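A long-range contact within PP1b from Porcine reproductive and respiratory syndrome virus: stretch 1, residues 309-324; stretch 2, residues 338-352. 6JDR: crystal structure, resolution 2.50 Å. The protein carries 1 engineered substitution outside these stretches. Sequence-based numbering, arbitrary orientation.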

ATOM      1  N   LYS A 309       0.034  40.654 -14.034  1.00 78.82           N
ATOM      2  CA  LYS A 309      -0.970  41.682 -14.309  1.00 79.53           C
ATOM      3  C   LYS A 309      -2.316  41.034 -14.626  1.00 76.60           C
ATOM      4  O   LYS A 309      -2.355  39.886 -15.068  1.00 75.40           O
ATOM      5  CB  LYS A 309      -0.520  42.566 -15.474  1.00 82.37           C
ATOM      6  CG  LYS A 309       0.597  43.531 -15.110  1.00 85.61           C
ATOM      7  CD  LYS A 309       0.985  44.417 -16.285  1.00 88.05           C
ATOM      8  CE  LYS A 309       1.921  45.538 -15.856  1.00 88.83           C
ATOM      9  NZ  LYS A 309       3.182  45.031 -15.243  1.00 88.72           N
ATOM     10  N   PRO A 310      -3.426  41.768 -14.407  1.00 75.15           N
ATOM     11  CA  PRO A 310      -4.774  41.219 -14.622  1.00 75.17           C
ATOM     12  C   PRO A 310      -4.986  40.624 -16.015  1.00 74.86           C
ATOM     13  O   PRO A 310      -4.322  41.033 -16.968  1.00 75.81           O
ATOM     14  CB  PRO A 310      -5.686  42.434 -14.425  1.00 75.20           C
ATOM     15  CG  PRO A 310      -4.908  43.362 -13.560  1.00 75.31           C
ATOM     16  CD  PRO A 310      -3.471  43.166 -13.938  1.00 74.71           C
ATOM     17  N   VAL A 311      -5.911  39.675 -16.122  1.00 73.97           N
ATOM     18  CA  VAL A 311      -6.158  38.973 -17.380  1.00 74.56           C
ATOM     19  C   VAL A 311      -7.611  38.498 -17.472  1.00 75.78           C
ATOM     20  O   VAL A 311      -8.285  38.347 -16.451  1.00 75.31           O
ATOM     21  CB  VAL A 311      -5.176  37.791 -17.538  1.00 75.62           C
ATOM     22  CG1 VAL A 311      -5.487  36.676 -16.545  1.00 76.20           C
ATOM     23  CG2 VAL A 311      -5.178  37.267 -18.964  1.00 76.44           C
ATOM     24  N   ARG A 312      -8.087  38.281 -18.698  1.00 76.62           N
ATOM     25  CA  ARG A 312      -9.482  37.923 -18.952  1.00 79.30           C
ATOM     26  C   ARG A 312      -9.608  36.589 -19.697  1.00 77.45           C
ATOM     27  O   ARG A 312     -10.283  36.508 -20.726  1.00 77.65           O
ATOM     28  CB  ARG A 312     -10.159  39.028 -19.771  1.00 82.52           C
ATOM     29  CG  ARG A 312     -10.135  40.407 -19.130  1.00 85.66           C
ATOM     30  CD  ARG A 312     -11.139  40.526 -17.992  1.00 88.12           C
ATOM     31  NE  ARG A 312     -11.361  41.922 -17.614  1.00 90.75           N
ATOM     32  CZ  ARG A 312     -12.123  42.788 -18.285  1.00 91.25           C
ATOM     33  NH1 ARG A 312     -12.761  42.422 -19.397  1.00 90.99           N
ATOM     34  NH2 ARG A 312     -12.246  44.035 -17.842  1.00 91.23           N
ATOM     35  N   TYR A 313      -8.970  35.544 -19.175  1.00 74.46           N
ATOM     36  CA  TYR A 313      -9.049  34.217 -19.787  1.00 72.18           C
ATOM     37  C   TYR A 313     -10.156  33.379 -19.154  1.00 69.77           C
ATOM     38  O   TYR A 313     -10.177  33.183 -17.939  1.00 68.78           O
ATOM     39  CB  TYR A 313      -7.712  33.482 -19.669  1.00 72.77           C
ATOM     40  CG  TYR A 313      -6.563  34.107 -20.440  1.00 73.47           C
ATOM     41  CD1 TYR A 313      -6.760  34.696 -21.690  1.00 74.60           C
ATOM     42  CD2 TYR A 313      -5.267  34.071 -19.935  1.00 73.47           C
ATOM     43  CE1 TYR A 313      -5.705  35.252 -22.395  1.00 74.79           C
ATOM     44  CE2 TYR A 313      -4.206  34.622 -20.638  1.00 74.54           C
ATOM     45  CZ  TYR A 313      -4.432  35.213 -21.866  1.00 74.52           C
ATOM     46  OH  TYR A 313      -3.384  35.763 -22.567  1.00 75.37           O
ATOM     47  N   GLY A 314     -11.070  32.882 -19.986  1.00 67.31           N
ATOM     48  CA  GLY A 314     -12.195  32.076 -19.517  1.00 66.59           C
ATOM     49  C   GLY A 314     -13.136  32.888 -18.650  1.00 66.31           C
ATOM     50  O   GLY A 314     -13.254  34.097 -18.827  1.00 69.89           O
ATOM     51  N   GLN A 315     -13.801  32.224 -17.710  1.00 65.60           N
ATOM     52  CA  GLN A 315     -14.659  32.911 -16.752  1.00 64.55           C
ATOM     53  C   GLN A 315     -13.805  33.542 -15.658  1.00 62.89           C
ATOM     54  O   GLN A 315     -12.991  32.861 -15.037  1.00 63.74           O
ATOM     55  CB  GLN A 315     -15.662  31.935 -16.129  1.00 65.72           C
ATOM     56  CG  GLN A 315     -16.592  32.558 -15.094  1.00 67.28           C
ATOM     57  CD  GLN A 315     -17.410  33.704 -15.658  1.00 68.86           C
ATOM     58  OE1 GLN A 315     -18.239  33.505 -16.546  1.00 70.60           O
ATOM     59  NE2 GLN A 315     -17.183  34.913 -15.149  1.00 70.08           N
ATOM     60  N   VAL A 316     -13.992  34.839 -15.426  1.00 60.41           N
ATOM     61  CA  VAL A 316     -13.282  35.538 -14.359  1.00 58.17           C
ATOM     62  C   VAL A 316     -14.038  35.378 -13.044  1.00 56.33           C
ATOM     63  O   VAL A 316     -15.262  35.537 -12.997  1.00 55.68           O
ATOM     64  CB  VAL A 316     -13.105  37.039 -14.673  1.00 58.34           C
ATOM     65  CG1 VAL A 316     -12.458  37.768 -13.500  1.00 57.59           C
ATOM     66  CG2 VAL A 316     -12.278  37.220 -15.938  1.00 59.56           C
ATOM     67  N   LEU A 317     -13.295  35.064 -11.984  1.00 54.01           N
ATOM     68  CA  LEU A 317     -13.853  34.905 -10.648  1.00 52.47           C
ATOM     69  C   LEU A 317     -13.155  35.855  -9.696  1.00 49.66           C
ATOM     70  O   LEU A 317     -11.952  36.083  -9.821  1.00 46.80           O
ATOM     71  CB  LEU A 317     -13.657  33.472 -10.155  1.00 53.99           C
ATOM     72  CG  LEU A 317     -14.314  32.361 -10.973  1.00 56.57           C
ATOM     73  CD1 LEU A 317     -13.997  31.002 -10.362  1.00 58.16           C
ATOM     74  CD2 LEU A 317     -15.819  32.568 -11.055  1.00 56.65           C
ATOM     75  N   THR A 318     -13.908  36.402  -8.745  1.00 47.89           N
ATOM     76  CA  THR A 318     -13.346  37.316  -7.754  1.00 47.80           C
ATOM     77  C   THR A 318     -14.192  37.303  -6.479  1.00 46.97           C
ATOM     78  O   THR A 318     -15.407  37.172  -6.551  1.00 49.95           O
ATOM     79  CB  THR A 318     -13.224  38.750  -8.322  1.00 48.31           C
ATOM     80  OG1 THR A 318     -12.566  39.601  -7.372  1.00 49.07           O
ATOM     81  CG2 THR A 318     -14.594  39.327  -8.671  1.00 48.30           C
ATOM     82  N   PRO A 319     -13.553  37.414  -5.302  1.00 45.46           N
ATOM     83  CA  PRO A 319     -14.334  37.384  -4.070  1.00 46.02           C
ATOM     84  C   PRO A 319     -15.484  38.400  -4.031  1.00 47.86           C
ATOM     85  O   PRO A 319     -16.638  38.014  -3.823  1.00 46.97           O
ATOM     86  CB  PRO A 319     -13.300  37.715  -2.991  1.00 45.27           C
ATOM     87  CG  PRO A 319     -12.006  37.251  -3.550  1.00 45.37           C
ATOM     88  CD  PRO A 319     -12.102  37.368  -5.043  1.00 45.35           C
ATOM     89  N   TYR A 320     -15.162  39.673  -4.253  1.00 49.09           N
ATOM     90  CA  TYR A 320     -16.100  40.771  -4.015  1.00 50.35           C
ATOM     91  C   TYR A 320     -16.765  41.287  -5.291  1.00 50.77           C
ATOM     92  O   TYR A 320     -16.128  41.365  -6.343  1.00 51.68           O
ATOM     93  CB  TYR A 320     -15.373  41.935  -3.340  1.00 50.36           C
ATOM     94  CG  TYR A 320     -14.703  41.611  -2.017  1.00 50.77           C
ATOM     95  CD1 TYR A 320     -15.295  40.751  -1.091  1.00 51.01           C
ATOM     96  CD2 TYR A 320     -13.489  42.200  -1.678  1.00 51.35           C
ATOM     97  CE1 TYR A 320     -14.683  40.474   0.120  1.00 51.20           C
ATOM     98  CE2 TYR A 320     -12.874  41.934  -0.469  1.00 51.64           C
ATOM     99  CZ  TYR A 320     -13.473  41.070   0.427  1.00 52.43           C
ATOM    100  OH  TYR A 320     -12.854  40.809   1.629  1.00 53.28           O
ATOM    101  N   HIS A 321     -18.042  41.658  -5.179  1.00 50.96           N
ATOM    102  CA  HIS A 321     -18.774  42.299  -6.282  1.00 51.22           C
ATOM    103  C   HIS A 321     -18.096  43.586  -6.759  1.00 49.54           C
ATOM    104  O   HIS A 321     -18.089  43.875  -7.955  1.00 48.40           O
ATOM    105  CB  HIS A 321     -20.215  42.628  -5.872  1.00 52.13           C
ATOM    106  CG  HIS A 321     -21.126  41.441  -5.820  1.00 53.73           C
ATOM    107  ND1 HIS A 321     -21.619  40.932  -4.637  1.00 53.93           N
ATOM    108  CD2 HIS A 321     -21.651  40.674  -6.807  1.00 53.56           C
ATOM    109  CE1 HIS A 321     -22.400  39.899  -4.896  1.00 53.91           C
ATOM    110  NE2 HIS A 321     -22.437  39.722  -6.205  1.00 53.35           N
ATOM    111  N   ARG A 322     -17.526  44.344  -5.822  1.00 48.46           N
ATOM    112  CA  ARG A 322     -16.823  45.596  -6.134  1.00 49.18           C
ATOM    113  C   ARG A 322     -15.749  45.452  -7.217  1.00 48.28           C
ATOM    114  O   ARG A 322     -15.486  46.394  -7.961  1.00 48.01           O
ATOM    115  CB  ARG A 322     -16.166  46.164  -4.872  1.00 51.34           C
ATOM    116  CG  ARG A 322     -15.597  47.570  -5.041  1.00 52.97           C
ATOM    117  CD  ARG A 322     -14.145  47.658  -4.588  1.00 55.35           C
ATOM    118  NE  ARG A 322     -14.016  48.056  -3.189  1.00 56.81           N
ATOM    119  CZ  ARG A 322     -12.927  47.879  -2.442  1.00 59.51           C
ATOM    120  NH1 ARG A 322     -11.844  47.281  -2.932  1.00 59.49           N
ATOM    121  NH2 ARG A 322     -12.929  48.293  -1.177  1.00 61.78           N
ATOM    122  N   ASP A 323     -15.120  44.285  -7.296  1.00 48.40           N
ATOM    123  CA  ASP A 323     -14.011  44.075  -8.221  1.00 48.46           C
ATOM    124  C   ASP A 323     -14.427  43.371  -9.514  1.00 50.26           C
ATOM    125  O   ASP A 323     -13.573  43.031 -10.333  1.00 49.75           O
ATOM    126  CB  ASP A 323     -12.902  43.304  -7.508  1.00 48.08           C
ATOM    127  CG  ASP A 323     -12.471  43.977  -6.212  1.00 48.34           C
ATOM    128  OD1 ASP A 323     -12.389  45.223  -6.190  1.00 49.36           O
ATOM    129  OD2 ASP A 323     -12.222  43.269  -5.214  1.00 48.13           O
ATOM    130  N   ARG A 324     -15.732  43.178  -9.708  1.00 53.01           N
ATOM    131  CA  ARG A 324     -16.252  42.579 -10.937  1.00 56.22           C
ATOM    132  C   ARG A 324     -16.168  43.550 -12.107  1.00 58.40           C
ATOM    133  O   ARG A 324     -16.550  44.710 -11.981  1.00 59.52           O
ATOM    134  CB  ARG A 324     -17.714  42.181 -10.773  1.00 58.20           C
ATOM    135  CG  ARG A 324     -17.980  41.045  -9.802  1.00 59.73           C
ATOM    136  CD  ARG A 324     -19.478  40.897  -9.592  1.00 61.04           C
ATOM    137  NE  ARG A 324     -20.184  40.771 -10.869  1.00 60.60           N
ATOM    138  CZ  ARG A 324     -21.429  41.181 -11.106  1.00 59.47           C
ATOM    139  NH1 ARG A 324     -22.161  41.762 -10.160  1.00 58.69           N
ATOM    140  NH2 ARG A 324     -21.950  41.012 -12.314  1.00 61.02           N
ATOM    141  N   THR A 338     -19.214  24.839 -13.915  1.00 71.22           N
ATOM    142  CA  THR A 338     -17.971  24.241 -14.403  1.00 70.13           C
ATOM    143  C   THR A 338     -17.526  24.914 -15.695  1.00 70.85           C
ATOM    144  O   THR A 338     -18.349  25.202 -16.566  1.00 70.75           O
ATOM    145  CB  THR A 338     -18.148  22.733 -14.676  1.00 69.33           C
ATOM    146  OG1 THR A 338     -18.659  22.088 -13.504  1.00 68.51           O
ATOM    147  CG2 THR A 338     -16.822  22.090 -15.074  1.00 69.10           C
ATOM    148  N   PHE A 339     -16.221  25.151 -15.815  1.00 69.97           N
ATOM    149  CA  PHE A 339     -15.647  25.815 -16.983  1.00 70.48           C
ATOM    150  C   PHE A 339     -14.385  25.094 -17.434  1.00 72.97           C
ATOM    151  O   PHE A 339     -13.857  24.244 -16.717  1.00 77.16           O
ATOM    152  CB  PHE A 339     -15.315  27.276 -16.659  1.00 68.69           C
ATOM    153  CG  PHE A 339     -16.422  28.008 -15.957  1.00 66.98           C
ATOM    154  CD1 PHE A 339     -17.449  28.600 -16.680  1.00 67.92           C
ATOM    155  CD2 PHE A 339     -16.444  28.099 -14.572  1.00 65.57           C
ATOM    156  CE1 PHE A 339     -18.478  29.273 -16.033  1.00 67.92           C
ATOM    157  CE2 PHE A 339     -17.467  28.769 -13.918  1.00 65.91           C
ATOM    158  CZ  PHE A 339     -18.487  29.356 -14.648  1.00 67.06           C
ATOM    159  N   ASP A 340     -13.911  25.436 -18.628  1.00 73.73           N
ATOM    160  CA  ASP A 340     -12.645  24.917 -19.130  1.00 74.27           C
ATOM    161  C   ASP A 340     -11.504  25.745 -18.566  1.00 72.64           C
ATOM    162  O   ASP A 340     -10.556  25.205 -17.997  1.00 74.89           O
ATOM    163  CB  ASP A 340     -12.606  24.954 -20.659  1.00 76.77           C
ATOM    164  CG  ASP A 340     -13.628  24.029 -21.295  1.00 80.52           C
ATOM    165  OD1 ASP A 340     -14.470  23.459 -20.563  1.00 84.09           O
ATOM    166  OD2 ASP A 340     -13.589  23.868 -22.534  1.00 82.56           O
ATOM    167  N   VAL A 341     -11.607  27.061 -18.737  1.00 70.19           N
ATOM    168  CA  VAL A 341     -10.613  27.997 -18.229  1.00 67.44           C
ATOM    169  C   VAL A 341     -11.271  28.944 -17.237  1.00 64.87           C
ATOM    170  O   VAL A 341     -12.461  29.247 -17.349  1.00 64.57           O
ATOM    171  CB  VAL A 341      -9.967  28.819 -19.363  1.00 68.37           C
ATOM    172  CG1 VAL A 341      -8.811  29.661 -18.828  1.00 68.07           C
ATOM    173  CG2 VAL A 341      -9.492  27.899 -20.479  1.00 69.11           C
ATOM    174  N   VAL A 342     -10.490  29.391 -16.256  1.00 61.68           N
ATOM    175  CA  VAL A 342     -10.964  30.305 -15.221  1.00 59.04           C
ATOM    176  C   VAL A 342      -9.846  31.276 -14.871  1.00 56.93           C
ATOM    177  O   VAL A 342      -8.671  30.932 -14.963  1.00 57.16           O
ATOM    178  CB  VAL A 342     -11.393  29.534 -13.956  1.00 59.77           C
ATOM    179  CG1 VAL A 342     -11.670  30.478 -12.794  1.00 61.13           C
ATOM    180  CG2 VAL A 342     -12.614  28.671 -14.244  1.00 59.62           C
ATOM    181  N   THR A 343     -10.216  32.492 -14.484  1.00 56.43           N
ATOM    182  CA  THR A 343      -9.249  33.470 -13.994  1.00 56.68           C
ATOM    183  C   THR A 343      -9.626  33.911 -12.580  1.00 54.80           C
ATOM    184  O   THR A 343     -10.623  34.605 -12.387  1.00 56.14           O
ATOM    185  CB  THR A 343      -9.153  34.701 -14.921  1.00 56.71           C
ATOM    186  OG1 THR A 343      -8.679  34.296 -16.208  1.00 56.35           O
ATOM    187  CG2 THR A 343      -8.192  35.736 -14.353  1.00 56.65           C
ATOM    188  N   LEU A 344      -8.823  33.495 -11.603  1.00 53.22           N
ATOM    189  CA  LEU A 344      -9.014  33.882 -10.209  1.00 51.96           C
ATOM    190  C   LEU A 344      -8.401  35.259 -10.003  1.00 51.26           C
ATOM    191  O   LEU A 344      -7.182  35.412 -10.005  1.00 51.92           O
ATOM    192  CB  LEU A 344      -8.364  32.856  -9.271  1.00 52.83           C
ATOM    193  CG  LEU A 344      -8.453  33.097  -7.757  1.00 52.73           C
ATOM    194  CD1 LEU A 344      -9.871  33.432  -7.317  1.00 51.92           C
ATOM    195  N   HIS A 345      -9.265  36.255  -9.829  1.00 50.98           N
ATOM    196  CA  HIS A 345      -8.877  37.658  -9.783  1.00 49.76           C
ATOM    197  C   HIS A 345      -8.958  38.163  -8.345  1.00 49.03           C
ATOM    198  O   HIS A 345     -10.046  38.263  -7.781  1.00 48.55           O
ATOM    199  CB  HIS A 345      -9.818  38.445 -10.703  1.00 50.12           C
ATOM    200  CG  HIS A 345      -9.505  39.903 -10.805  1.00 49.68           C
ATOM    201  ND1 HIS A 345      -8.304  40.377 -11.287  1.00 50.41           N
ATOM    202  CD2 HIS A 345     -10.252  40.994 -10.517  1.00 50.07           C
ATOM    203  CE1 HIS A 345      -8.318  41.697 -11.276  1.00 51.02           C
ATOM    204  NE2 HIS A 345      -9.489  42.098 -10.812  1.00 51.69           N
ATOM    205  N   LEU A 346      -7.804  38.486  -7.761  1.00 49.50           N
ATOM    206  CA  LEU A 346      -7.705  38.824  -6.338  1.00 50.51           C
ATOM    207  C   LEU A 346      -7.033  40.179  -6.103  1.00 51.80           C
ATOM    208  O   LEU A 346      -5.967  40.249  -5.489  1.00 52.21           O
ATOM    209  CB  LEU A 346      -6.911  37.735  -5.600  1.00 50.68           C
ATOM    210  CG  LEU A 346      -7.394  36.290  -5.755  1.00 50.04           C
ATOM    211  CD1 LEU A 346      -6.307  35.320  -5.315  1.00 50.84           C
ATOM    212  CD2 LEU A 346      -8.671  36.064  -4.963  1.00 49.82           C
ATOM    213  N   PRO A 347      -7.655  41.268  -6.580  1.00 52.91           N
ATOM    214  CA  PRO A 347      -7.073  42.600  -6.396  1.00 52.56           C
ATOM    215  C   PRO A 347      -7.074  43.112  -4.954  1.00 52.88           C
ATOM    216  O   PRO A 347      -6.217  43.921  -4.602  1.00 52.49           O
ATOM    217  CB  PRO A 347      -7.958  43.497  -7.267  1.00 52.79           C
ATOM    218  CG  PRO A 347      -9.251  42.769  -7.366  1.00 52.95           C
ATOM    219  CD  PRO A 347      -8.889  41.316  -7.382  1.00 52.56           C
ATOM    220  N   THR A 348      -8.017  42.653  -4.132  1.00 53.02           N
ATOM    221  CA  THR A 348      -8.206  43.211  -2.792  1.00 53.76           C
ATOM    222  C   THR A 348      -7.588  42.324  -1.714  1.00 56.46           C
ATOM    223  O   THR A 348      -7.811  41.116  -1.692  1.00 58.62           O
ATOM    224  CB  THR A 348      -9.702  43.423  -2.503  1.00 53.38           C
ATOM    225  OG1 THR A 348     -10.278  44.212  -3.553  1.00 52.59           O
ATOM    226  CG2 THR A 348      -9.910  44.130  -1.168  1.00 53.39           C
ATOM    227  N   LYS A 349      -6.827  42.941  -0.812  1.00 59.11           N
ATOM    228  CA  LYS A 349      -6.074  42.216   0.211  1.00 59.58           C
ATOM    229  C   LYS A 349      -6.996  41.630   1.281  1.00 60.35           C
ATOM    230  O   LYS A 349      -8.006  42.240   1.637  1.00 59.58           O
ATOM    231  CB  LYS A 349      -5.045  43.143   0.865  1.00 60.57           C
ATOM    232  CG  LYS A 349      -3.921  42.412   1.581  1.00 62.33           C
ATOM    233  CD  LYS A 349      -3.190  43.313   2.564  1.00 62.21           C
ATOM    234  CE  LYS A 349      -2.105  42.547   3.306  1.00 63.06           C
ATOM    235  NZ  LYS A 349      -1.701  43.217   4.573  1.00 63.29           N
ATOM    236  N   ASP A 350      -6.631  40.449   1.783  1.00 60.09           N
ATOM    237  CA  ASP A 350      -7.402  39.721   2.798  1.00 59.49           C
ATOM    238  C   ASP A 350      -8.837  39.434   2.355  1.00 57.96           C
ATOM    239  O   ASP A 350      -9.765  39.498   3.160  1.00 58.02           O
ATOM    240  CB  ASP A 350      -7.393  40.476   4.137  1.00 62.47           C
ATOM    241  CG  ASP A 350      -5.990  40.657   4.701  1.00 66.33           C
ATOM    242  OD1 ASP A 350      -5.210  39.680   4.696  1.00 67.52           O
ATOM    243  OD2 ASP A 350      -5.668  41.775   5.160  1.00 68.36           O
ATOM    244  N   SER A 351      -9.010  39.095   1.078  1.00 57.66           N
ATOM    245  CA  SER A 351     -10.339  38.861   0.505  1.00 56.88           C
ATOM    246  C   SER A 351     -10.657  37.383   0.286  1.00 56.90           C
ATOM    247  O   SER A 351     -11.691  37.056  -0.301  1.00 56.91           O
ATOM    248  CB  SER A 351     -10.468  39.602  -0.830  1.00 56.02           C
ATOM    249  OG  SER A 351      -9.591  39.059  -1.802  1.00 54.83           O
ATOM    250  N   LEU A 352      -9.790  36.494   0.766  1.00 56.73           N
ATOM    251  CA  LEU A 352      -9.878  35.081   0.411  1.00 58.35           C
ATOM    252  C   LEU A 352      -9.765  34.171   1.626  1.00 58.96           C
ATOM    253  O   LEU A 352      -8.793  34.251   2.371  1.00 61.89           O
ATOM    254  CB  LEU A 352      -8.765  34.752  -0.585  1.00 59.32           C
ATOM    255  CG  LEU A 352      -8.878  33.472  -1.408  1.00 59.37           C
ATOM    256  CD1 LEU A 352     -10.099  33.500  -2.313  1.00 59.05           C
ATOM    257  CD2 LEU A 352      -7.608  33.295  -2.227  1.00 59.20           C
TER

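The apolar centre of this contact lies on the sheet face that carries Gln-315, Leu-317, Val-342 and Leu-344. There CD1 of Leu-317 rests 3.4 Å from CG1 of Val-342. The branched leucine can reach back along the neighbouring strand to the valine, while Val-342 keeps its bulk close to the backbone, as suits a beta strand. Farther along, Pro-319 continues the apolar packing: its CD lies 3.7 Å from CD2 of Leu-346, and its compact ring also meets Ser-351, with Pro-319 CB 3.2 Å from Ser-351 O. At the other end, Gln-315 lays its aliphatic portion over the ring face of Phe-339, its CB 3.8 Å from the ring centroid in a CH-pi contact. The amide remains free for polar work, and NE2 donates to the O of Val-316 at 3.0 Å.

Beneath these side chains, the strands run parallel, their directions 25° apart, pairing Gln-315 with Val-342, Val-316 with Thr-343 and Leu-317 with Leu-344. The hydrogen bonds form the staggered ladder typical of parallel strands. Gln-315 N donates to Val-341 O (3.3 Å), Thr-343 N to Gln-315 O (2.9 Å), Leu-317 N to Thr-343 O (2.7 Å) and His-345 N to Leu-317 O (2.7 Å). Thr-343 and Leu-317 thus each use both N and O across the gap. Gly-314 suits the entry to this ladder: its positive phi favours glycine, and an ideal CB would lie only 2.3 Å from Val-341 O, a clash.

On the other face, Val-316 and Thr-343 lie side by side, CG2 of Val-316 being 4.1 Å from CB of Thr-343. Threonine serves two chemistries here. Its methyl CG2 packs 3.6 Å from CG1 of Val-311, whereas its OG1 donates a short hydrogen bond to Tyr-313 O at 2.5 Å, tying down the loop before the strand. Val-316 also touches His-345, with its CG1 3.9 Å from the histidine CB.

Beyond the ladder, the contact becomes more polar. The OG1 of Thr-318 lies 2.9 Å from His-345 O. Tyr-320 brings its ring to the second stretch's type II turn, Thr-348 to Ser-351, where Thr-348 CG2 approaches the ring edge, 3.8 Å from Tyr-320 CE2. Within that turn, Ser-351 OG donates to Thr-348 O at 2.7 Å, a bond its short side chain can make. Finally, Thr-348 OG1 donates to Asp-323 OD2 at 2.7 Å, so the carboxylate accepts a hydrogen bond from the hydroxyl and links the 3-10 segment to the turn.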